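Local structure of periplasmic binding protein (Mycobacterium smegmatis, 4MDY) at residues 13-18 / 144-149; 38-43 / 135-140. The protein probably captures a ferric-siderophore or related iron complex outside the membrane and delivers it to an ABC transporter. All blocks are in the same frame, centred on the assembly; numbering follows the deposited sequence.

Contact 1 of 2, residues 13-18 / 144-149; sequences GSVTVR and AVFKNA
The ring of Phe-146 meets Val-15 over one face and the carbonyl of Gly-13 at its rim. CG2 of Val-15 stands 3.6 Å from the centroid of the Phe-146 ring, along a line 27° off the ring normal, which defines a CH-pi contact over the face. The methyl is displaced toward the rim, so its shortest distance to a ring atom is 3.3 Å, from Val-15 CG2 to Phe-146 CE2. The same CE2 of Phe-146 comes within 3.2 Å of Gly-13 O; the oxygen lies in the ring plane, a placement consistent with attraction to the slightly positive C-H edge. Two torsions set up the meeting: Phe-146 carries CG anti to its carbonyl carbon (chi1 -68°), and Val-15 carries CG2 anti to its own, so the two side chains reach each other tip to tip. Two residues further along the same strand, Val-17 CG1 approaches Ala-144 more loosely, 4.1 Å from Ala-144 N and 4.4 Å from Ala-144 CB.

Outside this shell, strand 15-19 pairs antiparallel with strand 22-26, Val-15 bonding through its backbone to Ile-26, and Ile-26 also touches the Phe-146 ring. Val-17 packs on Gln-143 of helix 134-144. The ring is positioned by its backbone: Phe-146 has a positive phi of 67°, its N bonds to Gln-143 O, and Lys-147 N reaches back to the carbonyl five residues earlier. Lys-147 then takes the N-cap position of helix 148-168. The arrangement is a Schellman motif ending helix 134-144, packed against an N-terminal beta hairpin just before the long helix that bridges the two lobes in class III solute-binding proteins.

Contact 2 of 2, residues 38-43 / 135-140; sequences LTEQDD and KDQATI
In the N-terminal lobe, the turn that follows strand 33-35 and starts helix 40-46 is bound to helix 134-144 by one buried glutamine amide, in the strand-loop-helix setting of an alpha/beta fold. Gln-137 has CG anti to the backbone N (chi1 170°) and runs extended beyond it, so its amide reaches both Thr-39, just ahead of helix 40-46, and Asp-43 within that helix. NE2 spends its two N-H bonds there: one goes to Thr-39 OG1 at 3.1 Å, the other to Asp-43 OD2 at 2.9 Å. The N-H...acceptor angles are 173° and 172°, and both acceptors lie close to the amide plane, evidence that the pair together fixes the amide's rotation. Its remaining polar atom, Gln-137 OE1, has a weak bond from Thr-103 OG1.

The Glu-40 side chain crosses that of Gln-137 at about a right angle. Its CG is 3.8 Å from Gln-137 NE2, and its carboxylate, brought round by a bend at chi2, stacks moderately inclined on the amide plane. The carboxylate is engaged in turn: OE1 of Glu-40 accepts from Thr-39 N at 3.2 Å, while OE2 accepts from the backbone N of Asn-104. Asn-104 ND2 also bonds Thr-39 OG1, so this residue positions two of the groups around the glutamine.

Ala-138 touches Asp-43 and also packs on Met-151 and Ile-155 of helix 148-168. The Asp-43 carboxylate is turned steeply to the amide; OD2 uses its syn lone pair toward Gln-137, whereas Asp-43 OD1 rests 3.3 Å from Ala-138 CB.

How the contacts relate
From the N terminus, the chain first lays down strand 15-19, the early partner of contact 1, then passes through strand 22-26 and strand 33-35 to the turn at 38-43. Contact 2 closes first, when 135-140 returns after 91 intervening residues; contact 1 closes a few residues later at 144-149, so its loop encloses the other without crossing it. Helix 134-144 serves both: its earlier turns meet helix 40-46, and its end meets the N-terminal hairpin. The centres lie 14 Å apart, and Val-17 CB touches Ile-140 CG1 at 3.7 Å. Together they tie hairpin and first helix to the segment leading into helix 148-168.

Contact 1 of 2, residues 13-18 / 144-149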
loop_
_atom_site.group_PDB
_atom_site.type_symbol
_atom_site.label_atom_id
_atom_site.label_comp_id
_atom_site.label_asym_id
_atom_site.label_seq_id
_atom_site.Cartn_x
_atom_site.Cartn_y
_atom_site.Cartn_z
ATOM N N GLY A 13 -1.961 7.313 -31.809
ATOM C CA GLY A 13 -0.864 7.331 -30.849
ATOM C C GLY A 13 -1.345 7.481 -29.415
ATOM O O GLY A 13 -0.631 7.118 -28.491
ATOM N N SER A 14 -2.557 8.005 -29.225
ATOM C CA SER A 14 -3.077 8.288 -27.889
ATOM C C SER A 14 -3.528 7.014 -27.191
ATOM O O SER A 14 -3.701 5.969 -27.824
ATOM C CB SER A 14 -4.241 9.279 -27.951
ATOM O OG SER A 14 -5.439 8.642 -28.353
ATOM N N VAL A 15 -3.694 7.120 -25.878
ATOM C CA VAL A 15 -4.198 6.035 -25.040
ATOM C C VAL A 15 -5.441 6.517 -24.307
ATOM O O VAL A 15 -5.506 7.661 -23.845
ATOM C CB VAL A 15 -3.140 5.557 -24.016
ATOM C CG1 VAL A 15 -3.763 4.681 -22.935
ATOM C CG2 VAL A 15 -2.047 4.786 -24.734
ATOM N N THR A 16 -6.428 5.638 -24.197
ATOM C CA THR A 16 -7.641 5.949 -23.461
ATOM C C THR A 16 -7.797 4.956 -22.315
ATOM O O THR A 16 -7.742 3.755 -22.526
ATOM C CB THR A 16 -8.861 5.934 -24.395
ATOM O OG1 THR A 16 -8.727 7.003 -25.340
ATOM C CG2 THR A 16 -10.157 6.102 -23.615
ATOM N N VAL A 17 -7.963 5.463 -21.098
ATOM C CA VAL A 17 -8.205 4.595 -19.940
ATOM C C VAL A 17 -9.609 4.805 -19.405
ATOM O O VAL A 17 -10.153 5.898 -19.486
ATOM C CB VAL A 17 -7.170 4.773 -18.804
ATOM C CG1 VAL A 17 -5.782 4.404 -19.298
ATOM C CG2 VAL A 17 -7.185 6.187 -18.243
ATOM N N ARG A 18 -10.180 3.738 -18.859
ATOM C CA ARG A 18 -11.546 3.743 -18.361
ATOM C C ARG A 18 -11.536 3.646 -16.845
ATOM O O ARG A 18 -10.860 2.791 -16.271
ATOM C CB ARG A 18 -12.324 2.580 -18.976
ATOM C CG ARG A 18 -12.147 2.498 -20.484
ATOM C CD ARG A 18 -13.006 1.406 -21.093
ATOM N NE ARG A 18 -14.424 1.774 -21.105
ATOM C CZ ARG A 18 -15.047 2.432 -22.088
ATOM N NH1 ARG A 18 -14.392 2.826 -23.182
ATOM N NH2 ARG A 18 -16.350 2.696 -21.977
ATOM N N ALA A 144 -1.777 4.518 -18.698
ATOM C CA ALA A 144 -1.771 5.970 -18.860
ATOM C C ALA A 144 -0.395 6.559 -19.184
ATOM O O ALA A 144 -0.311 7.638 -19.790
ATOM C CB ALA A 144 -2.318 6.619 -17.603
ATOM N N VAL A 145 0.675 5.878 -18.767
ATOM C CA VAL A 145 2.034 6.375 -19.019
ATOM C C VAL A 145 2.760 5.591 -20.113
ATOM O O VAL A 145 3.972 5.745 -20.295
ATOM C CB VAL A 145 2.878 6.452 -17.717
ATOM C CG1 VAL A 145 2.133 7.255 -16.665
ATOM C CG2 VAL A 145 3.264 5.075 -17.176
ATOM N N PHE A 146 1.999 4.769 -20.843
ATOM C CA PHE A 146 2.472 4.086 -22.044
ATOM C C PHE A 146 3.544 3.030 -21.741
ATOM O O PHE A 146 4.457 2.818 -22.533
ATOM C CB PHE A 146 2.983 5.101 -23.082
ATOM C CG PHE A 146 1.909 5.973 -23.676
ATOM C CD1 PHE A 146 1.320 6.997 -22.942
ATOM C CD2 PHE A 146 1.513 5.795 -24.999
ATOM C CE1 PHE A 146 0.340 7.804 -23.498
ATOM C CE2 PHE A 146 0.535 6.604 -25.560
ATOM C CZ PHE A 146 -0.053 7.610 -24.810
ATOM N N LYS A 147 3.422 2.380 -20.586
ATOM C CA LYS A 147 4.387 1.374 -20.132
ATOM C C LYS A 147 3.649 0.178 -19.529
ATOM O O LYS A 147 4.055 -0.404 -18.522
ATOM C CB LYS A 147 5.374 1.996 -19.140
ATOM C CG LYS A 147 6.125 3.181 -19.735
ATOM C CD LYS A 147 7.347 3.583 -18.941
ATOM C CE LYS A 147 7.879 4.936 -19.385
ATOM N NZ LYS A 147 9.153 5.296 -18.680
ATOM N N ASN A 148 2.550 -0.188 -20.171
ATOM C CA ASN A 148 1.728 -1.291 -19.690
ATOM C C ASN A 148 2.436 -2.646 -19.734
ATOM O O ASN A 148 2.201 -3.484 -18.866
ATOM C CB ASN A 148 0.392 -1.343 -20.435
ATOM C CG ASN A 148 0.558 -1.204 -21.933
ATOM O OD1 ASN A 148 0.825 -0.108 -22.440
ATOM N ND2 ASN A 148 0.403 -2.315 -22.654
ATOM N N ALA A 149 3.311 -2.857 -20.718
ATOM C CA ALA A 149 4.064 -4.121 -20.806
ATOM C C ALA A 149 4.971 -4.329 -19.582
ATOM O O ALA A 149 4.990 -5.395 -18.976
ATOM C CB ALA A 149 4.879 -4.169 -22.092
#

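Contact 2 of 2, residues 38-43 / 135-140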
loop_
_atom_site.group_PDB
_atom_site.type_symbol
_atom_site.label_atom_id
_atom_site.label_comp_id
_atom_site.label_asym_id
_atom_site.label_seq_id
_atom_site.Cartn_x
_atom_site.Cartn_y
_atom_site.Cartn_z
ATOM N N LEU A 38 -2.137 8.714 -2.344
ATOM C CA LEU A 38 -1.268 8.318 -1.250
ATOM C C LEU A 38 -0.150 7.343 -1.603
ATOM O O LEU A 38 0.829 7.261 -0.863
ATOM C CB LEU A 38 -2.120 7.738 -0.110
ATOM C CG LEU A 38 -3.149 8.718 0.471
ATOM C CD1 LEU A 38 -4.010 8.052 1.531
ATOM C CD2 LEU A 38 -2.455 9.953 1.046
ATOM N N THR A 39 -0.275 6.607 -2.712
ATOM C CA THR A 39 0.696 5.542 -3.027
ATOM C C THR A 39 1.148 5.463 -4.496
ATOM O O THR A 39 2.037 4.672 -4.821
ATOM C CB THR A 39 0.121 4.157 -2.643
ATOM O OG1 THR A 39 -1.123 3.959 -3.321
ATOM C CG2 THR A 39 -0.097 4.034 -1.137
ATOM N N GLU A 40 0.565 6.279 -5.374
ATOM C CA GLU A 40 0.776 6.162 -6.821
ATOM C C GLU A 40 2.214 6.413 -7.266
ATOM O O GLU A 40 2.619 5.956 -8.347
ATOM C CB GLU A 40 -0.162 7.102 -7.590
ATOM C CG GLU A 40 -1.636 6.750 -7.465
ATOM C CD GLU A 40 -2.351 7.552 -6.403
ATOM O OE1 GLU A 40 -1.830 7.613 -5.276
ATOM O OE2 GLU A 40 -3.434 8.114 -6.694
ATOM N N GLN A 41 2.983 7.143 -6.456
ATOM C CA GLN A 41 4.365 7.423 -6.808
ATOM C C GLN A 41 5.167 6.144 -7.006
ATOM O O GLN A 41 6.073 6.125 -7.819
ATOM C CB GLN A 41 5.052 8.358 -5.794
ATOM C CG GLN A 41 5.366 7.773 -4.424
ATOM C CD GLN A 41 4.257 7.982 -3.413
ATOM O OE1 GLN A 41 3.071 8.041 -3.763
ATOM N NE2 GLN A 41 4.633 8.087 -2.148
ATOM N N ASP A 42 4.832 5.081 -6.276
ATOM C CA ASP A 42 5.553 3.815 -6.419
ATOM C C ASP A 42 5.249 3.153 -7.763
ATOM O O ASP A 42 6.123 2.542 -8.362
ATOM C CB ASP A 42 5.220 2.854 -5.279
ATOM C CG ASP A 42 5.935 3.201 -3.973
ATOM O OD1 ASP A 42 6.521 4.304 -3.845
ATOM O OD2 ASP A 42 5.895 2.348 -3.062
ATOM N N ASP A 43 4.018 3.276 -8.244
ATOM C CA ASP A 43 3.685 2.725 -9.567
ATOM C C ASP A 43 4.450 3.492 -10.642
ATOM O O ASP A 43 5.070 2.896 -11.517
ATOM C CB ASP A 43 2.180 2.806 -9.843
ATOM C CG ASP A 43 1.353 2.053 -8.814
ATOM O OD1 ASP A 43 1.296 0.800 -8.870
ATOM O OD2 ASP A 43 0.750 2.726 -7.952
ATOM N N LYS A 135 -3.293 -4.035 -7.841
ATOM C CA LYS A 135 -3.109 -4.395 -9.237
ATOM C C LYS A 135 -3.952 -3.519 -10.183
ATOM O O LYS A 135 -3.508 -3.189 -11.283
ATOM C CB LYS A 135 -3.403 -5.880 -9.452
ATOM C CG LYS A 135 -2.398 -6.795 -8.760
ATOM C CD LYS A 135 -2.745 -8.260 -8.986
ATOM C CE LYS A 135 -1.769 -9.167 -8.258
ATOM N NZ LYS A 135 -2.099 -10.607 -8.434
ATOM N N ASP A 136 -5.157 -3.147 -9.756
ATOM C CA ASP A 136 -6.020 -2.298 -10.577
ATOM C C ASP A 136 -5.373 -0.926 -10.732
ATOM O O ASP A 136 -5.317 -0.359 -11.821
ATOM C CB ASP A 136 -7.394 -2.122 -9.938
ATOM C CG ASP A 136 -8.198 -3.396 -9.902
ATOM O OD1 ASP A 136 -7.812 -4.392 -10.558
ATOM O OD2 ASP A 136 -9.234 -3.390 -9.203
ATOM N N GLN A 137 -4.874 -0.400 -9.626
ATOM C CA GLN A 137 -4.172 0.876 -9.653
ATOM C C GLN A 137 -2.913 0.830 -10.528
ATOM O O GLN A 137 -2.670 1.740 -11.322
ATOM C CB GLN A 137 -3.827 1.304 -8.229
ATOM C CG GLN A 137 -2.884 2.481 -8.156
ATOM C CD GLN A 137 -2.767 3.012 -6.745
ATOM O OE1 GLN A 137 -3.773 3.285 -6.091
ATOM N NE2 GLN A 137 -1.537 3.152 -6.262
ATOM N N ALA A 138 -2.104 -0.215 -10.377
ATOM C CA ALA A 138 -0.884 -0.346 -11.164
ATOM C C ALA A 138 -1.220 -0.447 -12.644
ATOM O O ALA A 138 -0.611 0.221 -13.471
ATOM C CB ALA A 138 -0.095 -1.570 -10.724
ATOM N N THR A 139 -2.206 -1.274 -12.974
ATOM C CA THR A 139 -2.569 -1.481 -14.369
ATOM C C THR A 139 -3.016 -0.199 -15.087
ATOM O O THR A 139 -2.535 0.089 -16.178
ATOM C CB THR A 139 -3.638 -2.578 -14.515
ATOM O OG1 THR A 139 -3.119 -3.798 -13.968
ATOM C CG2 THR A 139 -3.977 -2.807 -15.981
ATOM N N ILE A 140 -3.924 0.566 -14.490
ATOM C CA ILE A 140 -4.398 1.778 -15.155
ATOM C C ILE A 140 -3.274 2.817 -15.279
ATOM O O ILE A 140 -3.188 3.493 -16.287
ATOM C CB ILE A 140 -5.653 2.377 -14.490
ATOM C CG1 ILE A 140 -6.332 3.369 -15.436
ATOM C CG2 ILE A 140 -5.320 3.044 -13.162
ATOM C CD1 ILE A 140 -7.681 3.850 -14.945
#